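Local coordinates for small ribosomal subunit protein bS6 (Thermotoga maritima, PDB 1VMB) that probably binds 16S ribosomal RNA together with protein bS18 as a structural component of the small ribosomal subunit, at residues E37-R42 / E94-V99. Sequence-based numbering, arbitrary orientation.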
# COMPACT_ATOMS: atom_id res chain seq x y z
N GLU A 37 -0.89 12.17 -5.67
CA GLU A 37 -1.99 12.10 -4.71
C GLU A 37 -3.21 11.34 -5.29
O GLU A 37 -3.81 10.49 -4.61
CB GLU A 37 -2.37 13.49 -4.22
CG GLU A 37 -1.29 14.19 -3.39
CD GLU A 37 -0.77 13.39 -2.20
OE1 GLU A 37 -1.44 12.45 -1.69
OE2 GLU A 37 0.35 13.71 -1.75
N ASN A 38 -3.48 11.57 -6.55
CA ASN A 38 -4.54 10.81 -7.23
C ASN A 38 -4.26 9.31 -7.24
O ASN A 38 -5.20 8.54 -7.08
CB ASN A 38 -4.73 11.26 -8.67
CG ASN A 38 -5.23 12.65 -8.81
OD1 ASN A 38 -5.58 13.32 -7.81
ND2 ASN A 38 -5.22 13.16 -10.06
N LEU A 39 -3.01 8.90 -7.46
CA LEU A 39 -2.65 7.46 -7.46
C LEU A 39 -2.93 6.88 -6.09
O LEU A 39 -3.45 5.75 -5.93
CB LEU A 39 -1.19 7.23 -7.85
CG LEU A 39 -0.94 7.12 -9.37
CD1 LEU A 39 0.54 7.36 -9.66
CD2 LEU A 39 -1.42 5.72 -9.89
N VAL A 40 -2.56 7.62 -5.06
CA VAL A 40 -2.91 7.18 -3.69
C VAL A 40 -4.41 6.92 -3.54
O VAL A 40 -4.81 5.87 -2.98
CB VAL A 40 -2.39 8.16 -2.64
CG1 VAL A 40 -2.88 7.70 -1.23
CG2 VAL A 40 -0.85 8.20 -2.68
N GLU A 41 -5.21 7.84 -4.03
CA GLU A 41 -6.68 7.73 -3.97
C GLU A 41 -7.15 6.50 -4.76
O GLU A 41 -8.08 5.80 -4.31
CB GLU A 41 -7.30 9.02 -4.40
CG GLU A 41 -7.03 10.21 -3.47
CD GLU A 41 -7.47 9.96 -2.03
OE1 GLU A 41 -8.56 9.38 -1.81
OE2 GLU A 41 -6.69 10.30 -1.09
N ARG A 42 -6.48 6.19 -5.88
CA ARG A 42 -6.87 5.04 -6.67
C ARG A 42 -6.58 3.76 -5.90
O ARG A 42 -7.41 2.85 -5.87
CB ARG A 42 -6.16 5.01 -8.00
CG ARG A 42 -6.60 6.11 -8.90
CD ARG A 42 -5.94 5.96 -10.26
NE ARG A 42 -6.34 6.99 -11.21
CZ ARG A 42 -5.58 8.05 -11.43
NH1 ARG A 42 -4.40 8.19 -10.76
NH2 ARG A 42 -5.93 8.96 -12.29
N GLU A 94 -2.78 -6.49 -5.99
CA GLU A 94 -1.60 -6.86 -6.72
C GLU A 94 -1.71 -6.57 -8.19
O GLU A 94 -0.79 -6.01 -8.83
CB GLU A 94 -1.35 -8.33 -6.47
CG GLU A 94 -0.20 -8.89 -7.27
CD GLU A 94 1.17 -8.48 -6.79
OE1 GLU A 94 1.29 -7.95 -5.66
OE2 GLU A 94 2.12 -8.73 -7.57
N ASN A 95 -2.86 -6.92 -8.76
CA ASN A 95 -3.11 -6.69 -10.20
C ASN A 95 -3.18 -5.22 -10.57
O ASN A 95 -2.71 -4.83 -11.65
CB ASN A 95 -4.34 -7.44 -10.65
CG ASN A 95 -4.09 -8.93 -10.73
OD1 ASN A 95 -2.96 -9.40 -10.60
ND2 ASN A 95 -5.14 -9.69 -10.94
N PHE A 96 -3.73 -4.36 -9.71
CA PHE A 96 -3.65 -2.89 -9.94
C PHE A 96 -2.18 -2.45 -10.03
O PHE A 96 -1.76 -1.75 -10.95
CB PHE A 96 -4.35 -2.09 -8.82
CG PHE A 96 -4.19 -0.61 -8.99
CD1 PHE A 96 -4.93 0.01 -9.91
CD2 PHE A 96 -3.27 0.11 -8.23
CE1 PHE A 96 -4.79 1.38 -10.12
CE2 PHE A 96 -3.09 1.49 -8.47
CZ PHE A 96 -3.87 2.07 -9.42
N TYR A 97 -1.39 -2.86 -9.05
CA TYR A 97 0.03 -2.48 -9.08
C TYR A 97 0.74 -2.96 -10.36
O TYR A 97 1.50 -2.20 -10.99
CB TYR A 97 0.75 -3.06 -7.85
CG TYR A 97 0.41 -2.49 -6.50
CD1 TYR A 97 0.29 -1.12 -6.28
CD2 TYR A 97 0.34 -3.32 -5.38
CE1 TYR A 97 0.02 -0.57 -5.03
CE2 TYR A 97 0.09 -2.77 -4.10
CZ TYR A 97 -0.09 -1.42 -3.94
OH TYR A 97 -0.28 -0.92 -2.70
N ARG A 98 0.47 -4.21 -10.77
CA ARG A 98 1.09 -4.79 -11.94
C ARG A 98 0.88 -3.97 -13.22
O ARG A 98 1.71 -4.03 -14.13
CB ARG A 98 0.60 -6.20 -12.14
CG ARG A 98 1.17 -7.13 -11.15
CD ARG A 98 0.74 -8.56 -11.35
NE ARG A 98 1.25 -9.36 -10.26
CZ ARG A 98 1.44 -10.67 -10.31
NH1 ARG A 98 1.24 -11.38 -11.43
NH2 ARG A 98 1.86 -11.31 -9.23
N VAL A 99 -0.20 -3.20 -13.29
CA VAL A 99 -0.54 -2.45 -14.53
C VAL A 99 -0.24 -0.96 -14.47
O VAL A 99 -0.53 -0.26 -15.42
CB VAL A 99 -2.02 -2.68 -14.95
CG1 VAL A 99 -2.28 -4.20 -15.16
CG2 VAL A 99 -3.04 -2.09 -13.90
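F96 reaches across to helix 33-51 and sets the far end of its ring, CZ, against two side chains one helical turn apart, L39 and R42, an example of how an aromatic ring can pack against a neighbouring helix, with no hydrogen bond between residues 37-42 and 94-99. The CB of F96 points toward helix 33-51, and with CG anti to the backbone N (chi1 176°) the ring extends far enough for CZ to meet it. The two partners meet it differently. L39 offers one methyl, CD2, which lies at the ring edge, close to the ring plane and 4.4 Å from F96 CZ. R42 uses the root of its side chain: its CB approaches the ring obliquely, 4.0 Å from F96 CZ, while, with CG anti to the carbonyl carbon (chi1 -69°), the chain, extended from CG to NE, leads the guanidinium away, so that a charged residue contributes only hydrocarbon here. The antiparallel sheet runs 54-66, 73-85, 19-27, 103-110, and with helices 33-51 and 91-98 on one face it forms the ferredoxin-like fold of the bS6 family. V43 and I46 of helix 33-51 also touch F96, as does I103; L39 packs on I27. Y97 reaches the sheet as well as V43, its ring stacked with W106 and its OH hydrogen-bonded to S23 OG. Within helix 91-98, R98 grips E94 side-on in a salt bridge, its NE 2.9 Å and its NH2 3.1 Å from E94 OE2. That oxygen lies in the guanidinium plane and presents its anti lone pair to NE; NH2 meets it on the anti side too, but 32° out of the carboxylate plane. E94 OE1 is hydrogen-bonded to W106 NE1.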